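PDB 3OYV: imelysin from Bacteroides ovatus ATCC 8483, which probably takes part in bacterial iron uptake as an imelysin-like, metal-binding protein of the outer membrane. Local coordinates for residues Gln319-Ser322 / Asp323-Trp326; Pro18-Ala21 / Ser22-Asn26; Tyr98-Lys102 / Ala103-Glu107. All coordinates share one frame; numbering follows the deposited sequence.

Contacts 1 and 2 touch, their centres 9 Å apart: the short helix 319-323 with the loop after it lies against the first turns of helix 21-47. Ser22 OG reaches Ser322 O, and Asn26 ND2 reaches Trp321 O, so the start of the first long helix is bonded to a segment some 300 residues later in the chain. Contact 3, where helix 71-102 turns into helix 106-111, lies apart, with nearest atoms about 20 Å from contact 2 and about 27 Å from contact 1. Along the chain the order is contact 2, contact 3, contact 1. All three sit at helix ends of this mainly helical protein, and contacts 1 and 2 join its two imelysin sequence ranges.

Contact 1: residues Gln319-Ser322 / Asp323-Trp326; sequences QSWS and DLEW
Asp323 N is shared by two carbonyls at the C-terminal end of the short helix 319-323: it donates to Gln319 O at 2.9 Å, an i to i+4 helical bond, and more weakly to Ser320 O at 3.4 Å. The side chains of Gln319 and Asp323 are linked too: in one of the two conformers modelled for Gln319, NE2 gives a fairly straight bond to Asp323 OD1 at 3.0 Å, which is therefore partial. The acceptor lies in the plane of the Gln319 amide, yet the nitrogen stands above the carboxylate plane, and the two flat groups are turned 40° apart. In this conformer a bend at chi2 (68°) turns the chain toward the carboxylate, bringing Gln319 CG to 3.2 Å from Asp323 OD2. Both residues are exposed, so this link lies on the surface.

Beyond Asp323 the chain leaves the helix, and an apolar contact continues the join: Leu324 CD2 sits 3.6 Å from Trp321 CZ3, the two side chains lying alongside each other and pointing the same way. The same methyl also meets one face of the Trp326 ring near its rim, so it touches both indoles. Trp321 packs on helix 21-47, with its ring edge-to-face with Tyr27, while Trp326 NE1 bonds Asn26 OD1. A water spans the exit from the helix, donating to Ser322 O and to Leu324 O, the latter at 2.7 Å.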
loop_
_atom_site.group_PDB
_atom_site.type_symbol
_atom_site.label_atom_id
_atom_site.label_comp_id
_atom_site.label_asym_id
_atom_site.label_seq_id
_atom_site.Cartn_x
_atom_site.Cartn_y
_atom_site.Cartn_z
ATOM N N GLN A 319 27.423 -2.302 16.653
ATOM C CA GLN A 319 28.272 -1.161 16.935
ATOM C C GLN A 319 28.426 -0.290 15.687
ATOM O O GLN A 319 28.560 0.926 15.787
ATOM C CB GLN A 319 29.636 -1.614 17.472
ATOM C CG GLN A 319 30.430 -0.518 18.151
ATOM C CD GLN A 319 29.815 -0.051 19.457
ATOM O OE1 GLN A 319 29.497 -0.859 20.324
ATOM N NE2 GLN A 319 29.644 1.257 19.603
ATOM N N SER A 320 28.390 -0.895 14.487
ATOM C CA SER A 320 28.585 -0.126 13.265
ATOM C C SER A 320 27.472 0.896 13.078
ATOM O O SER A 320 27.727 2.050 12.756
ATOM C CB SER A 320 28.689 -1.023 12.011
ATOM O OG SER A 320 27.476 -1.728 11.799
ATOM N N TRP A 321 26.216 0.481 13.273
ATOM C CA TRP A 321 25.109 1.439 13.145
ATOM C C TRP A 321 25.092 2.435 14.309
ATOM O O TRP A 321 24.645 3.559 14.151
ATOM C CB TRP A 321 23.759 0.725 13.001
ATOM C CG TRP A 321 23.504 0.232 11.622
ATOM C CD1 TRP A 321 23.677 -1.037 11.156
ATOM C CD2 TRP A 321 23.090 1.024 10.512
ATOM N NE1 TRP A 321 23.360 -1.079 9.821
ATOM C CE2 TRP A 321 23.002 0.171 9.400
ATOM C CE3 TRP A 321 22.762 2.376 10.354
ATOM C CZ2 TRP A 321 22.621 0.633 8.141
ATOM C CZ3 TRP A 321 22.383 2.831 9.101
ATOM C CH2 TRP A 321 22.313 1.959 8.017
ATOM N N SER A 322 25.635 2.028 15.451
ATOM C CA SER A 322 25.750 2.952 16.606
ATOM C C SER A 322 26.741 4.066 16.342
ATOM O O SER A 322 26.561 5.201 16.768
ATOM C CB SER A 322 26.180 2.195 17.876
ATOM O OG SER A 322 26.057 3.005 19.026
ATOM N N ASP A 323 27.830 3.714 15.672
ATOM C CA ASP A 323 28.990 4.582 15.449
ATOM C C ASP A 323 28.923 5.392 14.150
ATOM O O ASP A 323 29.736 6.276 13.915
ATOM C CB ASP A 323 30.264 3.709 15.395
ATOM C CG ASP A 323 30.665 3.131 16.732
ATOM O OD1 ASP A 323 30.228 3.631 17.818
ATOM O OD2 ASP A 323 31.473 2.157 16.678
ATOM N N LEU A 324 27.929 5.121 13.299
ATOM C CA LEU A 324 27.813 5.788 12.013
ATOM C C LEU A 324 27.665 7.304 12.161
ATOM O O LEU A 324 26.899 7.775 13.014
ATOM C CB LEU A 324 26.601 5.240 11.238
ATOM C CG LEU A 324 26.269 5.885 9.912
ATOM C CD1 LEU A 324 27.324 5.602 8.847
ATOM C CD2 LEU A 324 24.873 5.410 9.446
ATOM N N GLU A 325 28.372 8.023 11.291
ATOM C CA GLU A 325 28.239 9.472 11.140
ATOM C C GLU A 325 27.716 9.756 9.728
ATOM O O GLU A 325 27.982 8.984 8.801
ATOM C CB GLU A 325 29.586 10.163 11.377
ATOM C CG GLU A 325 30.137 9.967 12.779
ATOM C CD GLU A 325 31.593 10.426 12.959
ATOM O OE1 GLU A 325 32.047 11.322 12.214
ATOM O OE2 GLU A 325 32.279 9.885 13.860
ATOM N N TRP A 326 26.872 10.783 9.582
ATOM C CA TRP A 326 26.333 11.136 8.250
ATOM C C TRP A 326 27.074 12.273 7.509
ATOM O O TRP A 326 27.627 13.173 8.148
ATOM C CB TRP A 326 24.846 11.475 8.393
ATOM C CG TRP A 326 24.056 10.330 8.930
ATOM C CD1 TRP A 326 23.996 9.943 10.226
ATOM C CD2 TRP A 326 23.197 9.433 8.197
ATOM N NE1 TRP A 326 23.149 8.857 10.367
ATOM C CE2 TRP A 326 22.659 8.517 9.132
ATOM C CE3 TRP A 326 22.787 9.348 6.870
ATOM C CZ2 TRP A 326 21.771 7.514 8.764
ATOM C CZ3 TRP A 326 21.931 8.311 6.495
ATOM C CH2 TRP A 326 21.416 7.438 7.434
HETATM O O HOH W 1 26.532 7.785 15.644
HETATM O O HOH W 2 27.873 5.201 19.554
#

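Contact 2: residues Pro18-Ala21 / Ser22-Asn26; sequences PENA and SSWHN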
loop_
_atom_site.group_PDB
_atom_site.type_symbol
_atom_site.label_atom_id
_atom_site.label_comp_id
_atom_site.label_asym_id
_atom_site.label_seq_id
_atom_site.Cartn_x
_atom_site.Cartn_y
_atom_site.Cartn_z
ATOM N N PRO A 18 18.917 3.389 26.261
ATOM C CA PRO A 18 20.071 4.262 26.027
ATOM C C PRO A 18 21.187 3.572 25.235
ATOM O O PRO A 18 21.880 4.202 24.445
ATOM C CB PRO A 18 20.557 4.595 27.445
ATOM C CG PRO A 18 19.287 4.497 28.268
ATOM C CD PRO A 18 18.521 3.344 27.687
ATOM N N GLU A 19 21.351 2.277 25.436
ATOM C CA GLU A 19 22.462 1.559 24.840
ATOM C C GLU A 19 22.241 1.273 23.358
ATOM O O GLU A 19 23.209 1.166 22.617
ATOM C CB GLU A 19 22.702 0.263 25.607
ATOM C CG GLU A 19 23.391 0.475 26.946
ATOM C CD GLU A 19 22.455 1.035 28.019
ATOM O OE1 GLU A 19 21.208 0.788 27.954
ATOM O OE2 GLU A 19 22.988 1.719 28.935
ATOM N N ASN A 20 20.989 1.140 22.900
ATOM C CA ASN A 20 20.738 0.928 21.464
ATOM C C ASN A 20 20.210 2.175 20.765
ATOM O O ASN A 20 19.983 2.155 19.554
ATOM C CB ASN A 20 19.838 -0.280 21.183
ATOM C CG ASN A 20 18.461 -0.136 21.775
ATOM O OD1 ASN A 20 17.936 0.972 21.864
ATOM N ND2 ASN A 20 17.831 -1.268 22.126
ATOM N N ALA A 21 20.123 3.301 21.490
ATOM C CA ALA A 21 19.458 4.485 20.953
ATOM C C ALA A 21 20.169 5.027 19.720
ATOM O O ALA A 21 19.532 5.435 18.765
ATOM C CB ALA A 21 19.391 5.568 22.023
ATOM N N SER A 22 21.507 5.036 19.700
ATOM C CA SER A 22 22.205 5.613 18.567
ATOM C C SER A 22 21.965 4.799 17.307
ATOM O O SER A 22 21.656 5.345 16.250
ATOM C CB SER A 22 23.705 5.700 18.841
ATOM O OG SER A 22 24.327 6.323 17.756
ATOM N N SER A 23 22.064 3.482 17.420
ATOM C CA SER A 23 21.771 2.603 16.281
ATOM C C SER A 23 20.316 2.771 15.831
ATOM O O SER A 23 20.020 2.799 14.646
ATOM C CB SER A 23 22.013 1.137 16.651
ATOM O OG SER A 23 23.390 0.879 16.889
ATOM N N TRP A 24 19.407 2.876 16.799
ATOM C CA TRP A 24 17.974 3.036 16.504
ATOM C C TRP A 24 17.747 4.323 15.702
ATOM O O TRP A 24 17.053 4.320 14.674
ATOM C CB TRP A 24 17.179 3.071 17.804
ATOM C CG TRP A 24 15.762 2.616 17.716
ATOM C CD1 TRP A 24 14.739 3.193 17.022
ATOM C CD2 TRP A 24 15.215 1.479 18.368
ATOM N NE1 TRP A 24 13.587 2.479 17.209
ATOM C CE2 TRP A 24 13.843 1.424 18.043
ATOM C CE3 TRP A 24 15.750 0.495 19.202
ATOM C CZ2 TRP A 24 13.008 0.424 18.521
ATOM C CZ3 TRP A 24 14.923 -0.468 19.675
ATOM C CH2 TRP A 24 13.565 -0.518 19.315
ATOM N N HIS A 25 18.361 5.420 16.135
ATOM C CA HIS A 25 18.266 6.702 15.415
ATOM C C HIS A 25 18.788 6.577 14.002
ATOM O O HIS A 25 18.135 6.997 13.026
ATOM C CB HIS A 25 19.051 7.800 16.137
ATOM C CG HIS A 25 18.539 8.104 17.526
ATOM N ND1 HIS A 25 19.270 8.833 18.450
ATOM C CD2 HIS A 25 17.411 7.722 18.173
ATOM C CE1 HIS A 25 18.586 8.933 19.577
ATOM N NE2 HIS A 25 17.449 8.282 19.432
ATOM N N ASN A 26 20.013 6.072 13.882
ATOM C CA ASN A 26 20.635 5.965 12.581
ATOM C C ASN A 26 19.875 5.055 11.614
ATOM O O ASN A 26 19.768 5.366 10.414
ATOM C CB ASN A 26 22.076 5.499 12.748
ATOM C CG ASN A 26 22.981 6.614 13.287
ATOM O OD1 ASN A 26 22.754 7.786 12.998
ATOM N ND2 ASN A 26 24.028 6.240 14.041
HETATM O O HOH W 3 23.265 4.326 21.958
HETATM O O HOH W 4 23.518 2.267 19.808
HETATM O O HOH W 5 23.431 -0.598 19.651
#
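Backbone bonds across Asn20-His25 open helix 21-47: Trp24 N donates to Asn20 O at 2.9 Å, and His25 N donates to Ala21 O at the same length, so the first turn closes on Asn20, just before the helix, and on Ala21, its first residue.

Water supplies a second set of bonds. One molecule accepts from Ser22 N at 2.9 Å and donates to Pro18 O, and another accepts from Ser23 N at 3.0 Å and donates to Glu19 O. A third donates to Ser23 OG, which in the conformer described also bonds Ser318 O.

Flat groups make the side-chain contacts. The Asn20 amide lies beside the six-membered ring of Trp24, pointing the same way, with OD1 3.5 Å from Trp24 CE3 and the planes 46° apart. A chi1 of 62° carries the amide alongside the indole, and both its polar ends are bonded to the preceding loop, OD1 to Thr17 N and ND2 to Asp15 O. Ala21 O stands 3.1 Å above one face of the His25 imidazole, toward its rim, while His25 NE2 is bonded to Tyr16 OH.

With Trp24 NE1 held by Leu350 O as well, the buried amide and indole each have polar partners. Ser22 N and Ser23 N, at the start of the helix, are linked through water to the loop carbonyls.

Contact 3: residues Tyr98-Lys102 / Ala103-Glu107; sequences YNLYK and AGNTE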
loop_
_atom_site.group_PDB
_atom_site.type_symbol
_atom_site.label_atom_id
_atom_site.label_comp_id
_atom_site.label_asym_id
_atom_site.label_seq_id
_atom_site.Cartn_x
_atom_site.Cartn_y
_atom_site.Cartn_z
ATOM N N TYR A 98 -5.288 -16.599 8.676
ATOM C CA TYR A 98 -6.447 -17.425 9.002
ATOM C C TYR A 98 -6.163 -18.914 8.811
ATOM O O TYR A 98 -6.423 -19.715 9.714
ATOM C CB TYR A 98 -7.661 -16.980 8.133
ATOM C CG TYR A 98 -8.878 -17.817 8.420
ATOM C CD1 TYR A 98 -9.697 -17.538 9.524
ATOM C CD2 TYR A 98 -9.209 -18.934 7.615
ATOM C CE1 TYR A 98 -10.790 -18.347 9.847
ATOM C CE2 TYR A 98 -10.301 -19.739 7.935
ATOM C CZ TYR A 98 -11.085 -19.438 9.030
ATOM O OH TYR A 98 -12.173 -20.224 9.348
ATOM N N ASN A 99 -5.597 -19.291 7.676
ATOM C CA ASN A 99 -5.364 -20.722 7.432
ATOM C C ASN A 99 -4.288 -21.282 8.368
ATOM O O ASN A 99 -4.425 -22.397 8.879
ATOM C CB ASN A 99 -5.011 -20.965 5.980
ATOM C CG ASN A 99 -6.189 -20.760 5.080
ATOM O OD1 ASN A 99 -7.329 -20.992 5.471
ATOM N ND2 ASN A 99 -5.922 -20.297 3.872
ATOM N N LEU A 100 -3.223 -20.515 8.622
ATOM C CA LEU A 100 -2.251 -20.939 9.645
ATOM C C LEU A 100 -2.944 -21.192 10.999
ATOM O O LEU A 100 -2.699 -22.215 11.664
ATOM C CB LEU A 100 -1.169 -19.865 9.837
ATOM C CG LEU A 100 -0.101 -19.749 8.779
ATOM C CD1 LEU A 100 0.688 -18.426 8.884
ATOM C CD2 LEU A 100 0.837 -20.984 8.792
ATOM N N TYR A 101 -3.813 -20.287 11.414
ATOM C CA TYR A 101 -4.434 -20.350 12.711
ATOM C C TYR A 101 -5.308 -21.603 12.772
ATOM O O TYR A 101 -5.251 -22.373 13.752
ATOM C CB TYR A 101 -5.265 -19.090 12.973
ATOM C CG TYR A 101 -5.654 -18.949 14.406
ATOM C CD1 TYR A 101 -6.645 -19.759 14.995
ATOM C CD2 TYR A 101 -4.984 -18.038 15.235
ATOM C CE1 TYR A 101 -6.959 -19.627 16.320
ATOM C CE2 TYR A 101 -5.298 -17.928 16.554
ATOM C CZ TYR A 101 -6.270 -18.702 17.102
ATOM O OH TYR A 101 -6.590 -18.576 18.453
ATOM N N LYS A 102 -6.137 -21.810 11.747
ATOM C CA LYS A 102 -7.068 -22.948 11.771
ATOM C C LYS A 102 -6.340 -24.291 11.750
ATOM O O LYS A 102 -6.911 -25.285 12.231
ATOM C CB LYS A 102 -8.049 -22.857 10.621
ATOM C CG LYS A 102 -8.966 -21.637 10.643
ATOM C CD LYS A 102 -9.743 -21.449 11.922
ATOM C CE LYS A 102 -10.730 -22.550 12.193
ATOM N NZ LYS A 102 -11.597 -22.175 13.362
ATOM N N ALA A 103 -5.123 -24.323 11.186
ATOM C CA ALA A 103 -4.276 -25.519 11.186
ATOM C C ALA A 103 -3.587 -25.787 12.530
ATOM O O ALA A 103 -2.872 -26.791 12.653
ATOM C CB ALA A 103 -3.238 -25.421 10.115
ATOM N N GLY A 104 -3.764 -24.881 13.486
ATOM C CA GLY A 104 -3.171 -25.000 14.818
ATOM C C GLY A 104 -1.859 -24.243 14.942
ATOM O O GLY A 104 -1.261 -24.221 16.032
ATOM N N ASN A 105 -1.395 -23.613 13.849
ATOM C CA ASN A 105 -0.148 -22.817 13.875
ATOM C C ASN A 105 -0.464 -21.389 14.290
ATOM O O ASN A 105 -0.262 -20.414 13.536
ATOM C CB ASN A 105 0.543 -22.863 12.526
ATOM C CG ASN A 105 0.890 -24.273 12.116
ATOM O OD1 ASN A 105 0.578 -24.733 10.999
ATOM N ND2 ASN A 105 1.527 -24.978 13.017
ATOM N N THR A 106 -0.982 -21.264 15.502
ATOM C CA THR A 106 -1.624 -20.041 15.926
ATOM C C THR A 106 -0.626 -18.918 16.177
ATOM O O THR A 106 -0.934 -17.748 15.965
ATOM C CB THR A 106 -2.494 -20.281 17.156
ATOM O OG1 THR A 106 -1.685 -20.788 18.207
ATOM C CG2 THR A 106 -3.625 -21.306 16.868
ATOM N N GLU A 107 0.540 -19.259 16.706
ATOM C CA GLU A 107 1.551 -18.220 16.963
ATOM C C GLU A 107 2.198 -17.750 15.657
ATOM O O GLU A 107 2.398 -16.537 15.464
ATOM C CB GLU A 107 2.557 -18.699 17.994
ATOM C CG GLU A 107 1.875 -18.938 19.344
ATOM C CD GLU A 107 1.290 -17.704 19.993
ATOM O OE1 GLU A 107 1.984 -16.660 20.016
ATOM O OE2 GLU A 107 0.153 -17.794 20.486
#
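Thr106 CG2 sits over the centre of the Tyr101 ring, 3.6 Å from its centroid and only 5° off the ring normal, a CH-pi contact across the Schellman motif that ends helix 71-102 and leads into helix 106-111. This is the tightly packed side. The methyl is almost equally distant from all the ring atoms, while Thr106 CB stands nearer one side, 3.7 Å from Tyr101 CE2. The tyrosine comes into place with CG anti to the backbone N (chi1 -166°), which swings the ring out beside the start of the next helix, where Ala109 and Leu110 also pack on it. Leu100 meets the same short helix at Glu108 and Ala109, and its side chain crosses that of Asn105 at about a right angle.

The looser, solvent-facing side is the turn, where exposed Ala103, Gly104 and Asn105 are joined to the helix mainly through backbone. Ala103 N donates to Asn99 O at 3.1 Å, a regular i to i+4 bond, followed by the Schellman pair: Asn105 N returns to Leu100 O at 2.9 Å, and Gly104 N to Tyr101 O at 2.9 Å. Gly104 has a positive phi of 95°, the left-handed conformation by which a Schellman motif terminates the helix. Asn105 takes the N-cap position of helix 106-111 without a capping bond from its side chain. Its CB lies 3.4 Å from Leu100 O, at the end of helix 71-102.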